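Local structure of putative sodium:solute symporter (Proteus mirabilis, 5NV9) at residues V183-L188 against A339-I344; V194-M199 against G330-A335; L161-C166 against F387-A392. The protein couples the inward flow of sodium ions to the uptake of sialic acid, chiefly N-acetylneuraminic acid, across the bacterial inner membrane. All coordinates share one frame; numbering follows the deposited sequence.

Contact 1: V183-L188 against A339-I344; sequences VIQGLL and AAQSSI. With NA (sodium ion), chain B; NA (sodium ion), chain C.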
ATOM      1  N   VAL A 183     -11.851  -1.873  -7.590  1.00 21.15           N
ATOM      2  CA  VAL A 183     -13.170  -1.586  -7.016  1.00 21.01           C
ATOM      3  C   VAL A 183     -13.803  -2.890  -6.604  1.00 21.00           C
ATOM      4  O   VAL A 183     -14.374  -3.012  -5.501  1.00 19.42           O
ATOM      5  CB  VAL A 183     -14.098  -0.824  -7.997  1.00 23.12           C
ATOM      6  CG1 VAL A 183     -15.544  -0.721  -7.502  1.00 24.74           C
ATOM      7  CG2 VAL A 183     -13.560   0.563  -8.304  1.00 22.57           C
ATOM      8  N   ILE A 184     -13.671  -3.891  -7.458  1.00 21.71           N
ATOM      9  CA  ILE A 184     -14.279  -5.202  -7.182  1.00 19.75           C
ATOM     10  C   ILE A 184     -13.489  -5.828  -6.028  1.00 20.62           C
ATOM     11  O   ILE A 184     -14.064  -6.425  -5.106  1.00 23.01           O
ATOM     12  CB  ILE A 184     -14.218  -6.143  -8.424  1.00 21.55           C
ATOM     13  CG1 ILE A 184     -15.049  -5.580  -9.596  1.00 23.33           C
ATOM     14  CG2 ILE A 184     -14.673  -7.570  -8.066  1.00 19.83           C
ATOM     15  CD1 ILE A 184     -14.657  -6.179 -10.945  1.00 24.05           C
ATOM     16  N   GLN A 185     -12.155  -5.719  -6.111  1.00 22.90           N
ATOM     17  CA  GLN A 185     -11.299  -6.378  -5.119  1.00 22.60           C
ATOM     18  C   GLN A 185     -11.421  -5.685  -3.806  1.00 21.04           C
ATOM     19  O   GLN A 185     -11.418  -6.352  -2.805  1.00 21.65           O
ATOM     20  CB  GLN A 185      -9.844  -6.427  -5.558  1.00 20.86           C
ATOM     21  CG  GLN A 185      -9.649  -7.290  -6.789  1.00 18.99           C
ATOM     22  CD  GLN A 185      -8.401  -6.985  -7.522  1.00 20.87           C
ATOM     23  OE1 GLN A 185      -7.903  -5.836  -7.505  1.00 17.93           O
ATOM     24  NE2 GLN A 185      -7.792  -8.052  -8.095  1.00 20.48           N
ATOM     25  N   GLY A 186     -11.553  -4.358  -3.833  1.00 22.35           N
ATOM     26  CA  GLY A 186     -11.749  -3.555  -2.635  1.00 23.22           C
ATOM     27  C   GLY A 186     -13.018  -3.888  -1.858  1.00 24.62           C
ATOM     28  O   GLY A 186     -13.044  -3.955  -0.601  1.00 23.96           O
ATOM     29  N   LEU A 187     -14.073  -4.103  -2.613  1.00 24.26           N
ATOM     30  CA  LEU A 187     -15.350  -4.380  -2.006  1.00 24.25           C
ATOM     31  C   LEU A 187     -15.392  -5.845  -1.602  1.00 22.15           C
ATOM     32  O   LEU A 187     -16.012  -6.173  -0.632  1.00 19.90           O
ATOM     33  CB  LEU A 187     -16.491  -3.989  -2.927  1.00 23.61           C
ATOM     34  CG  LEU A 187     -16.478  -2.509  -3.256  1.00 25.03           C
ATOM     35  CD1 LEU A 187     -17.477  -2.210  -4.343  1.00 25.71           C
ATOM     36  CD2 LEU A 187     -16.775  -1.652  -2.042  1.00 25.51           C
ATOM     37  N   LEU A 188     -14.702  -6.706  -2.334  1.00 22.77           N
ATOM     38  CA  LEU A 188     -14.632  -8.122  -1.998  1.00 24.23           C
ATOM     39  C   LEU A 188     -13.863  -8.380  -0.701  1.00 22.01           C
ATOM     40  O   LEU A 188     -14.294  -9.135   0.111  1.00 24.65           O
ATOM     41  CB  LEU A 188     -13.993  -8.911  -3.195  1.00 25.14           C
ATOM     42  CG  LEU A 188     -13.827 -10.415  -2.998  1.00 27.03           C
ATOM     43  CD1 LEU A 188     -15.208 -11.058  -2.745  1.00 28.47           C
ATOM     44  CD2 LEU A 188     -13.176 -11.093  -4.206  1.00 27.58           C
ATOM     45  N   ALA A 339      -7.054  -8.707  -1.998  1.00 20.41           N
ATOM     46  CA  ALA A 339      -6.192  -7.776  -1.210  1.00 20.42           C
ATOM     47  C   ALA A 339      -4.769  -7.667  -1.786  1.00 21.15           C
ATOM     48  O   ALA A 339      -4.205  -6.574  -1.919  1.00 20.85           O
ATOM     49  CB  ALA A 339      -6.167  -8.137   0.261  1.00 20.36           C
ATOM     50  N   ALA A 340      -4.194  -8.805  -2.136  1.00 19.58           N
ATOM     51  CA  ALA A 340      -2.860  -8.870  -2.725  1.00 18.53           C
ATOM     52  C   ALA A 340      -2.800  -8.207  -4.123  1.00 19.32           C
ATOM     53  O   ALA A 340      -1.986  -7.291  -4.364  1.00 18.73           O
ATOM     54  CB  ALA A 340      -2.466 -10.296  -2.796  1.00 17.55           C
ATOM     55  N   GLN A 341      -3.679  -8.652  -5.030  1.00 19.15           N
ATOM     56  CA  GLN A 341      -3.705  -8.216  -6.410  1.00 18.91           C
ATOM     57  C   GLN A 341      -4.073  -6.758  -6.658  1.00 18.03           C
ATOM     58  O   GLN A 341      -3.547  -6.153  -7.548  1.00 16.47           O
ATOM     59  CB  GLN A 341      -4.615  -9.136  -7.211  1.00 21.37           C
ATOM     60  CG  GLN A 341      -4.015 -10.535  -7.325  1.00 22.06           C
ATOM     61  CD  GLN A 341      -4.900 -11.530  -8.049  1.00 23.72           C
ATOM     62  OE1 GLN A 341      -6.121 -11.557  -7.862  1.00 22.69           O
ATOM     63  NE2 GLN A 341      -4.268 -12.398  -8.882  1.00 24.38           N
ATOM     64  N   SER A 342      -4.990  -6.187  -5.893  1.00 16.39           N
ATOM     65  CA  SER A 342      -5.276  -4.834  -6.037  1.00 17.19           C
ATOM     66  C   SER A 342      -4.036  -3.956  -5.679  1.00 18.39           C
ATOM     67  O   SER A 342      -3.911  -2.869  -6.148  1.00 18.49           O
ATOM     68  CB  SER A 342      -6.459  -4.450  -5.131  1.00 18.89           C
ATOM     69  OG  SER A 342      -6.245  -4.903  -3.803  1.00 22.41           O
ATOM     70  N   SER A 343      -3.172  -4.433  -4.811  1.00 17.78           N
ATOM     71  CA  SER A 343      -1.946  -3.677  -4.428  1.00 19.43           C
ATOM     72  C   SER A 343      -0.831  -3.899  -5.447  1.00 19.23           C
ATOM     73  O   SER A 343      -0.154  -2.938  -5.869  1.00 19.97           O
ATOM     74  CB  SER A 343      -1.514  -4.113  -3.005  1.00 18.63           C
ATOM     75  OG  SER A 343      -2.478  -3.626  -2.049  1.00 18.70           O
ATOM     76  N   ILE A 344      -0.693  -5.164  -5.882  1.00 20.04           N
ATOM     77  CA  ILE A 344       0.269  -5.512  -6.920  1.00 22.17           C
ATOM     78  C   ILE A 344      -0.007  -4.765  -8.277  1.00 23.05           C
ATOM     79  O   ILE A 344       0.933  -4.193  -8.919  1.00 22.14           O
ATOM     80  CB  ILE A 344       0.337  -7.000  -7.173  1.00 21.17           C
ATOM     81  CG1 ILE A 344       0.910  -7.715  -5.950  1.00 22.63           C
ATOM     82  CG2 ILE A 344       1.186  -7.325  -8.399  1.00 21.46           C
ATOM     83  CD1 ILE A 344       0.742  -9.207  -6.052  1.00 24.36           C
TER
HETATM   84 NA    NA B 501      -4.739  -4.362  -2.035  1.00 19.19          NA
HETATM   85 NA    NA C 502      -4.750  -1.717  -8.019  1.00 38.95          NA
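Between segments 183-188 and 339-344 the backbones come nearest at Gln185 and Ser342, CA to CA 6.3 Å. The amide of Gln185 packs against Ser342 and Gln341 by contact alone. With CG anti to the carbonyl carbon (chi1 -65°) and the chain extended beyond it, Gln185 reaches across, setting OE1 over Ser342 CB at a tight 3.1 Å. OE1 also comes near the backbone N of Ser342, but at too poor an angle for a bond. The NE2 branch rests on Gln341 CB at 3.5 Å. The two glutamine side chains cross at about a right angle, their amide planes tilted 35° apart, and both take Tyr17 as a polar partner instead of each other.

Ser342 turns its hydroxyl aside from Gln185: OG stands between the backbone N and the carbonyl carbon (chi1 50°), where it binds one sodium at 2.4 Å and also hydrogen-bonds Ala338 O. Ala339 O and Ser343 OG join it on that ion, and Ala56 and Leu59 complete the Na2 site. The carbonyl O of Ser342 binds the other sodium, also at 2.4 Å, together with Asp182, Ser345 and Ser346, at Na3. One residue thus gives its hydroxyl to Na2 and its carbonyl O to Na3, so a shift of Ser342 would be expected to disturb both sites.

Contact 2: V194-M199 against G330-A335; sequences VLIFIM and GLIIAA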
ATOM      1  N   VAL A 194     -15.915  -8.622   6.825  1.00 21.83           N
ATOM      2  CA  VAL A 194     -17.127  -8.534   7.648  1.00 23.42           C
ATOM      3  C   VAL A 194     -17.711  -9.967   7.870  1.00 25.52           C
ATOM      4  O   VAL A 194     -18.219 -10.320   8.973  1.00 22.56           O
ATOM      5  CB  VAL A 194     -18.157  -7.635   6.982  1.00 22.91           C
ATOM      6  CG1 VAL A 194     -19.508  -7.786   7.639  1.00 22.84           C
ATOM      7  CG2 VAL A 194     -17.686  -6.198   7.018  1.00 24.53           C
ATOM      8  N   LEU A 195     -17.610 -10.786   6.824  1.00 23.64           N
ATOM      9  CA  LEU A 195     -18.216 -12.093   6.843  1.00 24.69           C
ATOM     10  C   LEU A 195     -17.434 -13.033   7.776  1.00 24.04           C
ATOM     11  O   LEU A 195     -18.018 -13.866   8.445  1.00 22.77           O
ATOM     12  CB  LEU A 195     -18.262 -12.661   5.424  1.00 26.05           C
ATOM     13  CG  LEU A 195     -18.997 -13.998   5.339  1.00 28.18           C
ATOM     14  CD1 LEU A 195     -20.487 -13.880   5.686  1.00 28.73           C
ATOM     15  CD2 LEU A 195     -18.766 -14.535   3.957  1.00 30.09           C
ATOM     16  N   ILE A 196     -16.107 -12.927   7.760  1.00 25.13           N
ATOM     17  CA  ILE A 196     -15.200 -13.683   8.703  1.00 22.92           C
ATOM     18  C   ILE A 196     -15.564 -13.329  10.141  1.00 23.95           C
ATOM     19  O   ILE A 196     -15.757 -14.203  10.992  1.00 24.50           O
ATOM     20  CB  ILE A 196     -13.716 -13.362   8.475  1.00 22.40           C
ATOM     21  CG1 ILE A 196     -13.232 -13.912   7.113  1.00 23.73           C
ATOM     22  CG2 ILE A 196     -12.885 -13.953   9.603  1.00 22.59           C
ATOM     23  CD1 ILE A 196     -11.957 -13.286   6.584  1.00 24.98           C
ATOM     24  N   PHE A 197     -15.668 -12.044  10.405  1.00 22.62           N
ATOM     25  CA  PHE A 197     -16.034 -11.606  11.739  1.00 24.25           C
ATOM     26  C   PHE A 197     -17.362 -12.276  12.206  1.00 22.98           C
ATOM     27  O   PHE A 197     -17.406 -12.929  13.239  1.00 21.30           O
ATOM     28  CB  PHE A 197     -16.167 -10.078  11.838  1.00 21.87           C
ATOM     29  CG  PHE A 197     -16.476  -9.628  13.234  1.00 22.68           C
ATOM     30  CD1 PHE A 197     -15.563  -9.857  14.253  1.00 22.95           C
ATOM     31  CD2 PHE A 197     -17.692  -9.061  13.534  1.00 22.57           C
ATOM     32  CE1 PHE A 197     -15.850  -9.459  15.551  1.00 27.29           C
ATOM     33  CE2 PHE A 197     -18.007  -8.692  14.821  1.00 24.17           C
ATOM     34  CZ  PHE A 197     -17.090  -8.894  15.849  1.00 23.89           C
ATOM     35  N   ILE A 198     -18.400 -12.097  11.435  1.00 24.69           N
ATOM     36  CA  ILE A 198     -19.700 -12.699  11.709  1.00 25.86           C
ATOM     37  C   ILE A 198     -19.692 -14.199  12.045  1.00 26.27           C
ATOM     38  O   ILE A 198     -20.315 -14.626  13.043  1.00 27.74           O
ATOM     39  CB  ILE A 198     -20.666 -12.425  10.538  1.00 28.07           C
ATOM     40  CG1 ILE A 198     -21.027 -10.939  10.558  1.00 28.88           C
ATOM     41  CG2 ILE A 198     -21.945 -13.279  10.675  1.00 28.20           C
ATOM     42  CD1 ILE A 198     -21.566 -10.449   9.242  1.00 30.74           C
HETATM   43  N   MSE A 199     -18.990 -14.965  11.217  1.00 23.82           N
HETATM   44  CA  MSE A 199     -18.841 -16.368  11.388  1.00 26.61           C
HETATM   45  C   MSE A 199     -18.125 -16.738  12.654  1.00 23.54           C
HETATM   46  O   MSE A 199     -18.490 -17.756  13.280  1.00 20.59           O
HETATM   47  CB  MSE A 199     -18.090 -16.998  10.205  1.00 32.39           C
HETATM   48  CG  MSE A 199     -18.861 -16.659   8.897  1.00 44.93           C
HETATM   49 SE   MSE A 199     -19.242 -18.245   7.760  1.00 57.24          SE
HETATM   50  CE  MSE A 199     -20.102 -19.176   9.279  1.00 59.93           C
ATOM     51  N   GLY A 330     -13.984 -20.643  -0.285  1.00 23.98           N
ATOM     52  CA  GLY A 330     -13.371 -20.315  -1.555  1.00 23.49           C
ATOM     53  C   GLY A 330     -13.459 -18.831  -1.905  1.00 24.19           C
ATOM     54  O   GLY A 330     -12.536 -18.257  -2.572  1.00 25.51           O
ATOM     55  N   LEU A 331     -14.551 -18.211  -1.452  1.00 22.19           N
ATOM     56  CA  LEU A 331     -14.741 -16.785  -1.596  1.00 23.67           C
ATOM     57  C   LEU A 331     -13.796 -15.885  -0.687  1.00 23.31           C
ATOM     58  O   LEU A 331     -13.366 -14.803  -1.098  1.00 21.82           O
ATOM     59  CB  LEU A 331     -16.212 -16.454  -1.353  1.00 23.71           C
ATOM     60  CG  LEU A 331     -16.572 -15.000  -1.475  1.00 25.31           C
ATOM     61  CD1 LEU A 331     -16.571 -14.567  -2.891  1.00 27.63           C
ATOM     62  CD2 LEU A 331     -17.941 -14.711  -0.904  1.00 30.29           C
ATOM     63  N   ILE A 332     -13.527 -16.338   0.538  1.00 23.85           N
ATOM     64  CA  ILE A 332     -12.549 -15.696   1.442  1.00 23.17           C
ATOM     65  C   ILE A 332     -11.136 -15.802   0.912  1.00 22.03           C
ATOM     66  O   ILE A 332     -10.392 -14.847   0.966  1.00 22.66           O
ATOM     67  CB  ILE A 332     -12.621 -16.316   2.833  1.00 26.99           C
ATOM     68  CG1 ILE A 332     -14.028 -16.097   3.438  1.00 29.71           C
ATOM     69  CG2 ILE A 332     -11.576 -15.688   3.771  1.00 29.44           C
ATOM     70  CD1 ILE A 332     -14.507 -14.659   3.399  1.00 30.71           C
ATOM     71  N   ILE A 333     -10.759 -16.946   0.365  1.00 21.31           N
ATOM     72  CA  ILE A 333      -9.523 -17.058  -0.376  1.00 22.49           C
ATOM     73  C   ILE A 333      -9.463 -16.108  -1.570  1.00 20.05           C
ATOM     74  O   ILE A 333      -8.434 -15.493  -1.776  1.00 21.72           O
ATOM     75  CB  ILE A 333      -9.208 -18.481  -0.826  1.00 23.41           C
ATOM     76  CG1 ILE A 333      -8.965 -19.436   0.342  1.00 28.12           C
ATOM     77  CG2 ILE A 333      -7.999 -18.533  -1.731  1.00 25.34           C
ATOM     78  CD1 ILE A 333      -8.668 -18.850   1.696  1.00 30.66           C
ATOM     79  N   ALA A 334     -10.537 -15.982  -2.342  1.00 21.03           N
ATOM     80  CA  ALA A 334     -10.553 -15.023  -3.425  1.00 21.30           C
ATOM     81  C   ALA A 334     -10.363 -13.604  -2.871  1.00 22.66           C
ATOM     82  O   ALA A 334      -9.721 -12.790  -3.537  1.00 22.67           O
ATOM     83  CB  ALA A 334     -11.828 -15.131  -4.222  1.00 20.85           C
ATOM     84  N   ALA A 335     -10.939 -13.300  -1.677  1.00 22.83           N
ATOM     85  CA  ALA A 335     -10.793 -11.975  -1.048  1.00 23.41           C
ATOM     86  C   ALA A 335      -9.337 -11.649  -0.581  1.00 22.66           C
ATOM     87  O   ALA A 335      -8.908 -10.534  -0.635  1.00 21.15           O
ATOM     88  CB  ALA A 335     -11.773 -11.819   0.113  1.00 23.79           C
TER
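Ala335 N bonds to Leu331 O at 2.9 Å, the shortest polar bond here and one kept within its own helix, while across the contact Ile196 and Ile332 meet at a wholly apolar junction. With the backbone groups engaged in this way, methyl and methylene groups make the contact. The CA atoms of the two isoleucines are 8.0 Å apart, a separation their side chains must fill.

Ile332 points its CB at the other helix, whereas Ile196 is brought across by its longer branch: CG1 is anti to the carbonyl carbon (chi1 -68°) and the chain runs on extended, so that CD1 arrives at Ile332 CG2 at 3.7 Å. Behind that methyl, Ile196 CG1 lies 4.0 Å from Ile332 CD1. Ile332 is built differently. Its chi2 of -51° folds CD1 back beside both its own CA and CG2, so CG2 and CD1 present two separate methyls to the incoming branch. The two side chains cross obliquely, each touching the other through more than one carbon.

These are transmembrane helices of the LeuT fold that run in opposite directions: residues 194-199 lie near the periplasmic end of helix 155-203, residues 330-335 near the periplasmic start of helix 328-361. Leu195 adds a looser touch, its CD2 being 4.3 Å from Ile332 CD1.

The surroundings continue the apolar character. Ile320 of helix 315-323 packs on Ile332, and Leu316 of the same helix on Ile196. Met324 and Ile291 also lie against Ile196, while Leu188, about two turns before Leu195 on the same helix, packs on Leu331 and Ala335.

Contact 3: L161-C166 against F387-A392; sequences LISLLC and FSSLAA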
ATOM      1  N   LEU A 161      -0.632 -17.935 -10.240  1.00 27.22           N
ATOM      2  CA  LEU A 161      -1.990 -17.457  -9.942  1.00 29.40           C
ATOM      3  C   LEU A 161      -2.066 -16.067  -9.274  1.00 26.89           C
ATOM      4  O   LEU A 161      -2.925 -15.232  -9.626  1.00 26.97           O
ATOM      5  CB  LEU A 161      -2.715 -18.472  -9.071  1.00 29.54           C
ATOM      6  CG  LEU A 161      -2.994 -19.852  -9.690  1.00 28.75           C
ATOM      7  CD1 LEU A 161      -3.834 -20.594  -8.714  1.00 29.12           C
ATOM      8  CD2 LEU A 161      -3.733 -19.753 -11.010  1.00 30.55           C
ATOM      9  N   ILE A 162      -1.215 -15.813  -8.298  1.00 25.37           N
ATOM     10  CA  ILE A 162      -1.247 -14.500  -7.634  1.00 25.89           C
ATOM     11  C   ILE A 162      -0.658 -13.383  -8.511  1.00 29.08           C
ATOM     12  O   ILE A 162      -1.265 -12.305  -8.681  1.00 28.51           O
ATOM     13  CB  ILE A 162      -0.491 -14.501  -6.279  1.00 24.59           C
ATOM     14  CG1 ILE A 162      -1.150 -15.444  -5.277  1.00 22.37           C
ATOM     15  CG2 ILE A 162      -0.457 -13.110  -5.676  1.00 25.70           C
ATOM     16  CD1 ILE A 162      -0.210 -15.913  -4.200  1.00 22.70           C
ATOM     17  N   SER A 163       0.536 -13.643  -9.045  1.00 31.59           N
ATOM     18  CA  SER A 163       1.368 -12.608  -9.629  1.00 31.15           C
ATOM     19  C   SER A 163       1.251 -12.574 -11.163  1.00 28.88           C
ATOM     20  O   SER A 163       0.963 -11.522 -11.761  1.00 29.06           O
ATOM     21  CB  SER A 163       2.824 -12.782  -9.135  1.00 34.87           C
ATOM     22  OG  SER A 163       3.480 -11.514  -9.103  1.00 46.56           O
ATOM     23  N   LEU A 164       1.410 -13.711 -11.814  1.00 29.43           N
ATOM     24  CA  LEU A 164       1.467 -13.698 -13.274  1.00 32.88           C
ATOM     25  C   LEU A 164       0.133 -13.237 -13.863  1.00 30.09           C
ATOM     26  O   LEU A 164       0.061 -12.387 -14.738  1.00 31.20           O
ATOM     27  CB  LEU A 164       1.891 -15.070 -13.791  1.00 36.28           C
ATOM     28  CG  LEU A 164       2.742 -15.003 -15.054  1.00 47.02           C
ATOM     29  CD1 LEU A 164       3.339 -16.381 -15.295  1.00 52.03           C
ATOM     30  CD2 LEU A 164       1.965 -14.507 -16.272  1.00 48.90           C
ATOM     31  N   LEU A 165      -0.936 -13.800 -13.353  1.00 31.67           N
ATOM     32  CA  LEU A 165      -2.256 -13.416 -13.764  1.00 31.38           C
ATOM     33  C   LEU A 165      -2.547 -11.936 -13.532  1.00 29.52           C
ATOM     34  O   LEU A 165      -3.172 -11.282 -14.385  1.00 26.36           O
ATOM     35  CB  LEU A 165      -3.327 -14.279 -13.064  1.00 32.62           C
ATOM     36  CG  LEU A 165      -3.484 -15.708 -13.588  1.00 35.69           C
ATOM     37  CD1 LEU A 165      -4.780 -16.281 -13.030  1.00 37.94           C
ATOM     38  CD2 LEU A 165      -3.470 -15.789 -15.114  1.00 35.73           C
ATOM     39  N   CYS A 166      -2.136 -11.428 -12.369  1.00 26.94           N
ATOM     40  CA  CYS A 166      -2.224  -9.990 -12.076  1.00 24.73           C
ATOM     41  C   CYS A 166      -1.499  -9.118 -13.129  1.00 24.69           C
ATOM     42  O   CYS A 166      -2.063  -8.122 -13.629  1.00 24.47           O
ATOM     43  CB  CYS A 166      -1.656  -9.689 -10.686  1.00 26.16           C
ATOM     44  SG  CYS A 166      -2.008  -8.014 -10.138  1.00 25.58           S
ATOM     45  N   PHE A 387      10.781  -9.161 -12.603  1.00 33.99           N
ATOM     46  CA  PHE A 387      11.654  -8.932 -11.451  1.00 35.95           C
ATOM     47  C   PHE A 387      10.960  -9.135 -10.076  1.00 35.43           C
ATOM     48  O   PHE A 387      11.553  -9.672  -9.147  1.00 31.64           O
ATOM     49  CB  PHE A 387      12.273  -7.508 -11.456  1.00 39.65           C
ATOM     50  CG  PHE A 387      13.298  -7.226 -12.543  1.00 46.94           C
ATOM     51  CD1 PHE A 387      14.111  -8.215 -13.083  1.00 52.66           C
ATOM     52  CD2 PHE A 387      13.498  -5.913 -12.967  1.00 53.48           C
ATOM     53  CE1 PHE A 387      15.044  -7.908 -14.058  1.00 52.11           C
ATOM     54  CE2 PHE A 387      14.444  -5.602 -13.927  1.00 54.40           C
ATOM     55  CZ  PHE A 387      15.208  -6.610 -14.482  1.00 55.03           C
ATOM     56  N   SER A 388       9.736  -8.647  -9.925  1.00 35.38           N
ATOM     57  CA  SER A 388       9.003  -8.741  -8.656  1.00 35.55           C
ATOM     58  C   SER A 388       8.703 -10.184  -8.332  1.00 35.03           C
ATOM     59  O   SER A 388       8.772 -10.586  -7.169  1.00 33.29           O
ATOM     60  CB  SER A 388       7.657  -8.019  -8.744  1.00 40.15           C
ATOM     61  OG  SER A 388       7.761  -6.741  -8.208  1.00 47.38           O
ATOM     62  N   SER A 389       8.358 -10.927  -9.384  1.00 33.67           N
ATOM     63  CA  SER A 389       8.002 -12.333  -9.303  1.00 35.84           C
ATOM     64  C   SER A 389       9.176 -13.242  -9.008  1.00 40.11           C
ATOM     65  O   SER A 389       9.040 -14.157  -8.198  1.00 36.76           O
ATOM     66  CB  SER A 389       7.356 -12.791 -10.593  1.00 34.32           C
ATOM     67  OG  SER A 389       6.100 -12.172 -10.766  1.00 35.92           O
ATOM     68  N   LEU A 390      10.302 -13.015  -9.687  1.00 40.36           N
ATOM     69  CA  LEU A 390      11.536 -13.749  -9.377  1.00 38.13           C
ATOM     70  C   LEU A 390      11.905 -13.542  -7.913  1.00 36.28           C
ATOM     71  O   LEU A 390      12.170 -14.520  -7.170  1.00 34.78           O
ATOM     72  CB  LEU A 390      12.684 -13.267 -10.260  1.00 39.79           C
ATOM     73  CG  LEU A 390      12.465 -13.474 -11.744  1.00 37.78           C
ATOM     74  CD1 LEU A 390      13.661 -12.978 -12.533  1.00 40.50           C
ATOM     75  CD2 LEU A 390      12.212 -14.931 -11.987  1.00 39.95           C
ATOM     76  N   ALA A 391      11.919 -12.278  -7.482  1.00 31.23           N
ATOM     77  CA  ALA A 391      12.210 -12.006  -6.101  1.00 34.20           C
ATOM     78  C   ALA A 391      11.271 -12.828  -5.203  1.00 41.64           C
ATOM     79  O   ALA A 391      11.728 -13.525  -4.300  1.00 43.05           O
ATOM     80  CB  ALA A 391      12.104 -10.545  -5.794  1.00 36.75           C
ATOM     81  N   ALA A 392       9.971 -12.806  -5.497  1.00 39.79           N
ATOM     82  CA  ALA A 392       9.022 -13.578  -4.733  1.00 37.17           C
ATOM     83  C   ALA A 392       9.326 -15.056  -4.786  1.00 33.79           C
ATOM     84  O   ALA A 392       9.239 -15.722  -3.776  1.00 35.27           O
ATOM     85  CB  ALA A 392       7.590 -13.308  -5.201  1.00 37.91           C
TER
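Ser163 reaches from its CB toward Ser389 and meets that residue alone across the interface. Its CB lies 3.7 Å from Ser389 OG, in van der Waals contact with the hydroxyl. One atom further out, the Ser163 OG donates a hydrogen bond to Ser389 OG at 3.2 Å, a rather long bond. The torsion that aims it is chi1 -151°, which turns OG away from the backbone N and sets it beside the carbonyl carbon. The donor geometry is favourable, with the angle CB-OG-OG at Ser163 close to tetrahedral, about 101°.

Ser389 takes the opposite choice, its OG anti to the carbonyl carbon and beside its backbone N. There the hydroxyl also hydrogen-bonds the carbonyl of Gly385, one turn earlier on its own helix. Ser389 OG therefore accepts from Ser163 and has its other partner within its own helix, which fixes its rotation and satisfies it in a partly buried place.

Two such small side chains permit close backbones: Ser163 CA and Ser389 CA are 6.6 Å apart. The helix holding Ser163 has a wider pi-type turn at 161-164, and Ile162 O lies 3.9 Å from Cys166 N, longer than a regular helical bond. That carbonyl instead receives Gln341 NE2 from helix 328-361. Next to Ser389, Ser388 hydrogen-bonds the carbonyl of Ile133, so the same helix is also tied to helix 118-151.

The side chain of Ser163 is about 13 Å from the nearest bound sodium, so the pair belongs to structural packing and not to an ion site. It is an inter-helical serine-serine hydrogen bond between helices that run in opposite senses through the membrane, within the all-helical LeuT fold of this symporter.

Contacts 1 and 2 join the same two elements, helix 155-203 and helix 328-361, with centres 14 Å apart, and they touch directly by apolar packing. Contact 3 uses helix 155-203 again, but against helix 370-398. Measured from the centre of each contact to the centre of the chain, contact 1 is nearest, about 11 Å, and is polar and ion-bearing; contact 2, about 21 Å away toward the periplasmic side, is also buried but purely apolar; contact 3, about 17 Å away, is partly buried and rests on a single hydroxyl pair. Contacts 1 and 3 touch as well, through Gln341, whereas contacts 2 and 3 do not.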